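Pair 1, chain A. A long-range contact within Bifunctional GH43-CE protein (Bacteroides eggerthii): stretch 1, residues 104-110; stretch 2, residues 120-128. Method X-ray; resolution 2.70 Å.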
# COMPACT_ATOMS: atom_id res chain seq x y z
N GLU A 104 38.44 -7.26 23.52
CA GLU A 104 39.03 -8.16 24.53
C GLU A 104 37.95 -8.99 25.23
O GLU A 104 37.85 -9.01 26.46
CB GLU A 104 39.90 -7.35 25.51
CG GLU A 104 41.33 -7.21 25.02
CD GLU A 104 42.26 -6.49 25.98
OE1 GLU A 104 42.04 -5.29 26.20
OE2 GLU A 104 43.20 -7.15 26.51
N GLY A 105 37.13 -9.66 24.40
CA GLY A 105 36.20 -10.70 24.84
C GLY A 105 34.80 -10.18 25.18
O GLY A 105 33.93 -10.99 25.51
N VAL A 106 34.58 -8.87 25.10
CA VAL A 106 33.29 -8.30 25.51
C VAL A 106 32.70 -7.47 24.36
O VAL A 106 33.39 -6.61 23.79
CB VAL A 106 33.43 -7.47 26.80
CG1 VAL A 106 32.16 -6.68 27.10
CG2 VAL A 106 33.80 -8.34 27.98
N TYR A 107 31.43 -7.73 24.04
CA TYR A 107 30.66 -6.95 23.09
C TYR A 107 30.16 -5.68 23.78
O TYR A 107 29.66 -5.73 24.90
CB TYR A 107 29.50 -7.77 22.52
CG TYR A 107 29.93 -8.91 21.63
CD1 TYR A 107 30.06 -10.19 22.14
CD2 TYR A 107 30.23 -8.70 20.30
CE1 TYR A 107 30.47 -11.25 21.34
CE2 TYR A 107 30.65 -9.74 19.48
CZ TYR A 107 30.76 -11.02 20.01
OH TYR A 107 31.17 -12.05 19.22
N TYR A 108 30.29 -4.54 23.08
CA TYR A 108 29.89 -3.24 23.59
C TYR A 108 28.91 -2.59 22.61
O TYR A 108 29.25 -2.37 21.44
CB TYR A 108 31.12 -2.35 23.80
CG TYR A 108 32.04 -2.80 24.90
CD1 TYR A 108 33.10 -3.65 24.65
CD2 TYR A 108 31.84 -2.37 26.21
CE1 TYR A 108 33.95 -4.07 25.67
CE2 TYR A 108 32.68 -2.79 27.23
CZ TYR A 108 33.74 -3.64 26.96
OH TYR A 108 34.55 -4.04 27.98
N LEU A 109 27.71 -2.27 23.13
CA LEU A 109 26.61 -1.72 22.35
C LEU A 109 26.10 -0.43 23.03
O LEU A 109 25.77 -0.45 24.21
CB LEU A 109 25.50 -2.77 22.27
CG LEU A 109 24.76 -2.82 20.94
CD1 LEU A 109 23.59 -3.80 21.01
CD2 LEU A 109 24.29 -1.44 20.52
N SER A 110 26.03 0.66 22.26
CA SER A 110 25.54 1.95 22.76
C SER A 110 24.40 2.46 21.87
O SER A 110 24.38 2.20 20.67
CB SER A 110 26.65 2.96 22.82
OG SER A 110 26.91 3.52 21.54
N TYR A 120 22.71 5.47 26.45
CA TYR A 120 22.68 4.15 27.12
C TYR A 120 23.83 3.27 26.60
O TYR A 120 24.12 3.27 25.41
CB TYR A 120 21.34 3.46 26.90
CG TYR A 120 20.14 4.25 27.36
CD1 TYR A 120 19.55 5.21 26.55
CD2 TYR A 120 19.58 4.04 28.61
CE1 TYR A 120 18.45 5.94 26.96
CE2 TYR A 120 18.48 4.76 29.05
CZ TYR A 120 17.90 5.71 28.22
OH TYR A 120 16.81 6.42 28.64
N PHE A 121 24.45 2.52 27.51
CA PHE A 121 25.53 1.58 27.19
C PHE A 121 25.16 0.18 27.71
O PHE A 121 24.72 0.03 28.85
CB PHE A 121 26.87 2.04 27.79
CG PHE A 121 27.70 2.89 26.86
CD1 PHE A 121 28.54 2.31 25.92
CD2 PHE A 121 27.63 4.27 26.92
CE1 PHE A 121 29.29 3.09 25.07
CE2 PHE A 121 28.39 5.06 26.06
CZ PHE A 121 29.22 4.46 25.14
N TYR A 122 25.37 -0.83 26.86
CA TYR A 122 25.04 -2.22 27.14
C TYR A 122 26.28 -3.09 26.86
O TYR A 122 26.93 -2.90 25.83
CB TYR A 122 23.85 -2.66 26.27
CG TYR A 122 22.59 -1.84 26.40
CD1 TYR A 122 22.39 -0.68 25.67
CD2 TYR A 122 21.56 -2.26 27.22
CE1 TYR A 122 21.21 0.04 25.76
CE2 TYR A 122 20.37 -1.55 27.33
CZ TYR A 122 20.19 -0.39 26.60
OH TYR A 122 19.02 0.30 26.72
N THR A 123 26.58 -4.04 27.76
CA THR A 123 27.76 -4.91 27.60
C THR A 123 27.40 -6.37 27.95
O THR A 123 26.63 -6.62 28.87
CB THR A 123 28.92 -4.46 28.49
OG1 THR A 123 28.56 -4.69 29.85
CG2 THR A 123 29.29 -3.00 28.29
N THR A 124 28.00 -7.31 27.21
CA THR A 124 27.79 -8.75 27.41
C THR A 124 28.93 -9.56 26.77
O THR A 124 29.60 -9.07 25.85
CB THR A 124 26.46 -9.21 26.82
OG1 THR A 124 26.26 -10.57 27.21
CG2 THR A 124 26.41 -9.09 25.31
N LYS A 125 29.11 -10.80 27.23
CA LYS A 125 30.11 -11.74 26.68
C LYS A 125 29.44 -12.69 25.68
O LYS A 125 30.11 -13.50 25.06
CB LYS A 125 30.80 -12.51 27.81
CG LYS A 125 31.78 -11.69 28.64
CD LYS A 125 32.32 -12.41 29.88
CE LYS A 125 33.76 -12.86 29.75
NZ LYS A 125 34.20 -13.59 30.96
N ASN A 126 28.11 -12.59 25.53
CA ASN A 126 27.37 -13.39 24.56
C ASN A 126 26.27 -12.50 23.94
O ASN A 126 25.23 -12.28 24.55
CB ASN A 126 26.79 -14.65 25.19
CG ASN A 126 26.27 -15.65 24.18
OD1 ASN A 126 26.02 -15.30 23.03
ND2 ASN A 126 26.09 -16.89 24.60
N LEU A 127 26.53 -12.03 22.71
CA LEU A 127 25.68 -11.03 22.04
C LEU A 127 24.30 -11.62 21.66
O LEU A 127 23.35 -10.87 21.44
CB LEU A 127 26.42 -10.51 20.81
CG LEU A 127 25.89 -9.22 20.19
CD1 LEU A 127 25.76 -8.12 21.23
CD2 LEU A 127 26.78 -8.76 19.05
N GLU A 128 24.19 -12.95 21.60
CA GLU A 128 22.97 -13.61 21.16
C GLU A 128 22.04 -13.91 22.36
O GLU A 128 20.83 -13.91 22.19
CB GLU A 128 23.32 -14.88 20.39
CG GLU A 128 24.24 -14.62 19.20
CD GLU A 128 24.65 -15.84 18.39
OE1 GLU A 128 25.54 -15.71 17.53
OE2 GLU A 128 24.08 -16.93 18.63

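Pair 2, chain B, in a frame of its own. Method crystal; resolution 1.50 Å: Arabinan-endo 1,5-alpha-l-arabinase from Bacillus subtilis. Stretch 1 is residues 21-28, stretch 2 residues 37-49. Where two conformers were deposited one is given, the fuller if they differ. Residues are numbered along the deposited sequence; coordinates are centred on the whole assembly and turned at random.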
# COMPACT_ATOMS: atom_id res chain seq x y z
N GLY B 21 -13.39 2.20 17.12
CA GLY B 21 -13.92 2.87 18.28
C GLY B 21 -13.61 4.36 18.22
O GLY B 21 -13.80 4.98 17.18
N SER B 22 -13.12 4.94 19.32
CA SER B 22 -12.84 6.38 19.38
C SER B 22 -11.43 6.74 18.89
O SER B 22 -11.04 7.90 18.99
CB SER B 22 -13.03 6.90 20.82
OG SER B 22 -12.08 6.29 21.68
N SER B 23 -10.69 5.78 18.34
CA SER B 23 -9.32 6.00 17.87
C SER B 23 -9.12 5.68 16.40
O SER B 23 -9.80 4.81 15.85
CB SER B 23 -8.29 5.19 18.65
OG SER B 23 -8.36 5.52 20.01
N TRP B 24 -8.13 6.33 15.81
CA TRP B 24 -7.57 5.95 14.53
C TRP B 24 -6.28 5.15 14.75
O TRP B 24 -5.53 5.46 15.68
CB TRP B 24 -7.24 7.19 13.71
CG TRP B 24 -8.42 7.97 13.25
CD1 TRP B 24 -8.99 9.05 13.83
CD2 TRP B 24 -9.15 7.72 12.06
NE1 TRP B 24 -10.05 9.48 13.07
CE2 TRP B 24 -10.16 8.67 11.97
CE3 TRP B 24 -9.06 6.74 11.07
CZ2 TRP B 24 -11.08 8.69 10.90
CZ3 TRP B 24 -9.95 6.77 10.02
CH2 TRP B 24 -10.95 7.72 9.95
N TYR B 25 -6.02 4.16 13.90
CA TYR B 25 -4.76 3.43 13.89
C TYR B 25 -4.16 3.58 12.54
O TYR B 25 -4.86 3.38 11.51
CB TYR B 25 -4.96 1.94 14.22
CG TYR B 25 -5.41 1.74 15.64
CD1 TYR B 25 -6.75 1.81 15.97
CD2 TYR B 25 -4.48 1.52 16.67
CE1 TYR B 25 -7.19 1.68 17.28
CE2 TYR B 25 -4.92 1.36 17.99
CZ TYR B 25 -6.28 1.44 18.26
OH TYR B 25 -6.83 1.33 19.55
N ALA B 26 -2.91 3.99 12.51
CA ALA B 26 -2.12 4.07 11.29
C ALA B 26 -1.00 3.05 11.40
O ALA B 26 -0.28 2.99 12.41
CB ALA B 26 -1.56 5.46 11.06
N LEU B 27 -0.86 2.20 10.40
CA LEU B 27 0.20 1.21 10.40
C LEU B 27 1.14 1.52 9.27
O LEU B 27 0.73 2.10 8.24
CB LEU B 27 -0.35 -0.20 10.23
CG LEU B 27 -1.31 -0.65 11.32
CD1 LEU B 27 -2.66 -0.10 11.10
CD2 LEU B 27 -1.42 -2.20 11.36
N GLY B 28 2.42 1.18 9.42
CA GLY B 28 3.40 1.44 8.38
C GLY B 28 4.51 0.41 8.44
O GLY B 28 4.53 -0.47 9.27
N LEU B 37 6.05 -4.49 12.23
CA LEU B 37 5.25 -3.44 11.61
C LEU B 37 5.00 -2.34 12.63
O LEU B 37 4.65 -2.61 13.79
CB LEU B 37 3.91 -3.95 11.13
CG LEU B 37 4.03 -4.98 10.03
CD1 LEU B 37 2.71 -5.74 9.89
CD2 LEU B 37 4.46 -4.32 8.75
N ARG B 38 5.11 -1.09 12.17
CA ARG B 38 4.91 0.11 12.98
C ARG B 38 3.44 0.43 13.13
O ARG B 38 2.66 0.37 12.15
CB ARG B 38 5.60 1.25 12.31
CG ARG B 38 5.56 2.60 13.05
CD ARG B 38 6.68 3.49 12.66
NE ARG B 38 6.63 4.90 13.08
CZ ARG B 38 7.16 5.37 14.19
NH1 ARG B 38 7.70 4.56 15.09
NH2 ARG B 38 7.16 6.67 14.39
N VAL B 39 3.05 0.73 14.38
CA VAL B 39 1.65 1.03 14.72
C VAL B 39 1.57 2.36 15.49
O VAL B 39 2.26 2.54 16.50
CB VAL B 39 1.02 -0.07 15.62
CG1 VAL B 39 -0.42 0.28 15.94
CG2 VAL B 39 1.12 -1.46 14.92
N LEU B 40 0.73 3.25 14.98
CA LEU B 40 0.44 4.54 15.59
C LEU B 40 -1.05 4.63 15.95
O LEU B 40 -1.88 4.07 15.28
CB LEU B 40 0.76 5.68 14.64
CG LEU B 40 2.17 5.76 14.04
CD1 LEU B 40 2.22 7.08 13.23
CD2 LEU B 40 3.21 5.77 15.09
N LYS B 41 -1.35 5.32 17.03
CA LYS B 41 -2.73 5.53 17.51
C LYS B 41 -2.97 7.02 17.76
O LYS B 41 -2.09 7.74 18.23
CB LYS B 41 -2.94 4.77 18.80
CG LYS B 41 -4.36 4.80 19.38
CD LYS B 41 -4.40 4.04 20.68
CE LYS B 41 -5.78 4.06 21.32
NZ LYS B 41 -5.76 3.35 22.63
N SER B 42 -4.19 7.49 17.43
CA SER B 42 -4.57 8.84 17.76
C SER B 42 -6.06 8.97 17.96
O SER B 42 -6.82 8.13 17.57
CB SER B 42 -4.08 9.77 16.69
OG SER B 42 -4.74 9.52 15.53
N SER B 43 -6.45 10.05 18.61
CA SER B 43 -7.84 10.45 18.72
C SER B 43 -8.24 11.46 17.63
O SER B 43 -9.44 11.67 17.39
CB SER B 43 -8.09 11.05 20.12
OG SER B 43 -7.40 12.29 20.26
N ASP B 44 -7.26 12.12 16.99
CA ASP B 44 -7.52 13.26 16.08
C ASP B 44 -6.90 13.07 14.68
O ASP B 44 -6.89 14.01 13.86
CB ASP B 44 -7.09 14.60 16.72
CG ASP B 44 -5.57 14.72 16.95
OD1 ASP B 44 -4.82 13.76 16.65
OD2 ASP B 44 -5.05 15.76 17.43
N ALA B 45 -6.41 11.86 14.40
CA ALA B 45 -5.67 11.57 13.17
C ALA B 45 -4.53 12.55 12.80
O ALA B 45 -4.11 12.63 11.63
CB ALA B 45 -6.65 11.41 11.97
N LYS B 46 -3.99 13.24 13.80
CA LYS B 46 -2.95 14.25 13.61
C LYS B 46 -1.81 14.08 14.58
O LYS B 46 -0.64 14.09 14.20
CB LYS B 46 -3.56 15.63 13.75
N ASN B 47 -2.15 13.88 15.86
CA ASN B 47 -1.17 13.69 16.90
C ASN B 47 -1.26 12.25 17.33
O ASN B 47 -2.25 11.82 17.92
CB ASN B 47 -1.44 14.63 18.06
CG ASN B 47 -1.30 16.08 17.65
OD1 ASN B 47 -0.19 16.56 17.48
ND2 ASN B 47 -2.41 16.74 17.46
N TRP B 48 -0.17 11.56 17.10
CA TRP B 48 -0.09 10.13 17.17
C TRP B 48 0.88 9.70 18.25
O TRP B 48 1.83 10.42 18.58
CB TRP B 48 0.41 9.56 15.83
CG TRP B 48 -0.45 9.90 14.64
CD1 TRP B 48 -0.39 11.00 13.85
CD2 TRP B 48 -1.54 9.10 14.11
NE1 TRP B 48 -1.38 10.98 12.89
CE2 TRP B 48 -2.09 9.81 13.01
CE3 TRP B 48 -2.11 7.87 14.47
CZ2 TRP B 48 -3.18 9.34 12.28
CZ3 TRP B 48 -3.22 7.42 13.73
CH2 TRP B 48 -3.73 8.15 12.65
N THR B 49 0.63 8.52 18.80
CA THR B 49 1.52 7.90 19.74
C THR B 49 1.92 6.57 19.15
O THR B 49 1.10 5.87 18.55
CB THR B 49 0.83 7.74 21.11
OG1 THR B 49 -0.13 6.69 21.03
CG2 THR B 49 0.07 8.99 21.51
O HOH W 1 -5.11 0.73 22.14

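Both pairs are two neighbouring antiparallel strands, followed in the second stretch by a turn that folds back against the first strand; 14 central residues superpose with an RMSD of 0.5 Å. The strand directions differ by 161° in pair 1 and 159° in pair 2, and the axes approach to 4.7 and 4.6 Å. The backbone ladder matches rung for rung. Tyr A107 pairs with Thr A124 as Trp B24 does with Ser B42: Tyr A107 N donates to Thr A124 O (2.9 Å) and Thr A124 N to Tyr A107 O (3.3 Å), against Trp B24 N to Ser B42 O (2.8 Å) and Ser B42 N to Trp B24 O (3.0 Å). Two residues on, Leu A109 and Tyr A122 exchange the same two bonds as Ala B26 and Leu B40; Leu A109 O accepts from Tyr A122 N at 2.7 Å, and Ala B26 O from Leu B40 N at 2.8 Å.

The clearest shared solution is an aromatic ring on the first strand covered by an aliphatic group from the turn. Tyr A107 and Trp B24 coincide at CA within 0.1 Å, and both adopt chi1 m with chi2 96°. Leu A127 CB lies over one face of the Tyr A107 ring, 4.0 Å from its centroid, and Leu A127 CD2 reaches Tyr A107 CD2 at 3.7 Å. The matching Ala B45 has just a methyl to offer; its CB sits 4.0 Å from the centroid of the five-membered ring of Trp B24, so the wider indole is covered over its pyrrole part.

On the same face, Leu A109 CB meets Tyr A122 CB at 4.3 Å, and the smaller Ala B26 CB meets Leu B40 CB at the same distance. In pair 2, Trp B48 also packs here, its CZ3 3.7 Å from Ala B26 CB, which lies over a face of the indole.

The other face carries Tyr A108 and Tyr B25, both chi1 m. Tyr A108 CD2 touches Thr A123 CG2 at 3.4 Å. At the threonine position pair 2 has the extended Lys B41, which runs along its tyrosine until Lys B41 CE is 3.4 Å from Tyr B25 OH; a water bridges the ends, donating to Tyr B25 OH (3.2 Å) and accepting from Lys B41 NZ (2.7 Å). Farther along this face the bulk changes sides: Phe A121 lays its ring on Ser A110, whose CB is 3.7 Å from the ring centroid, whereas Leu B27 CG and Val B39 CG2 meet at 4.4 Å as two branched aliphatics.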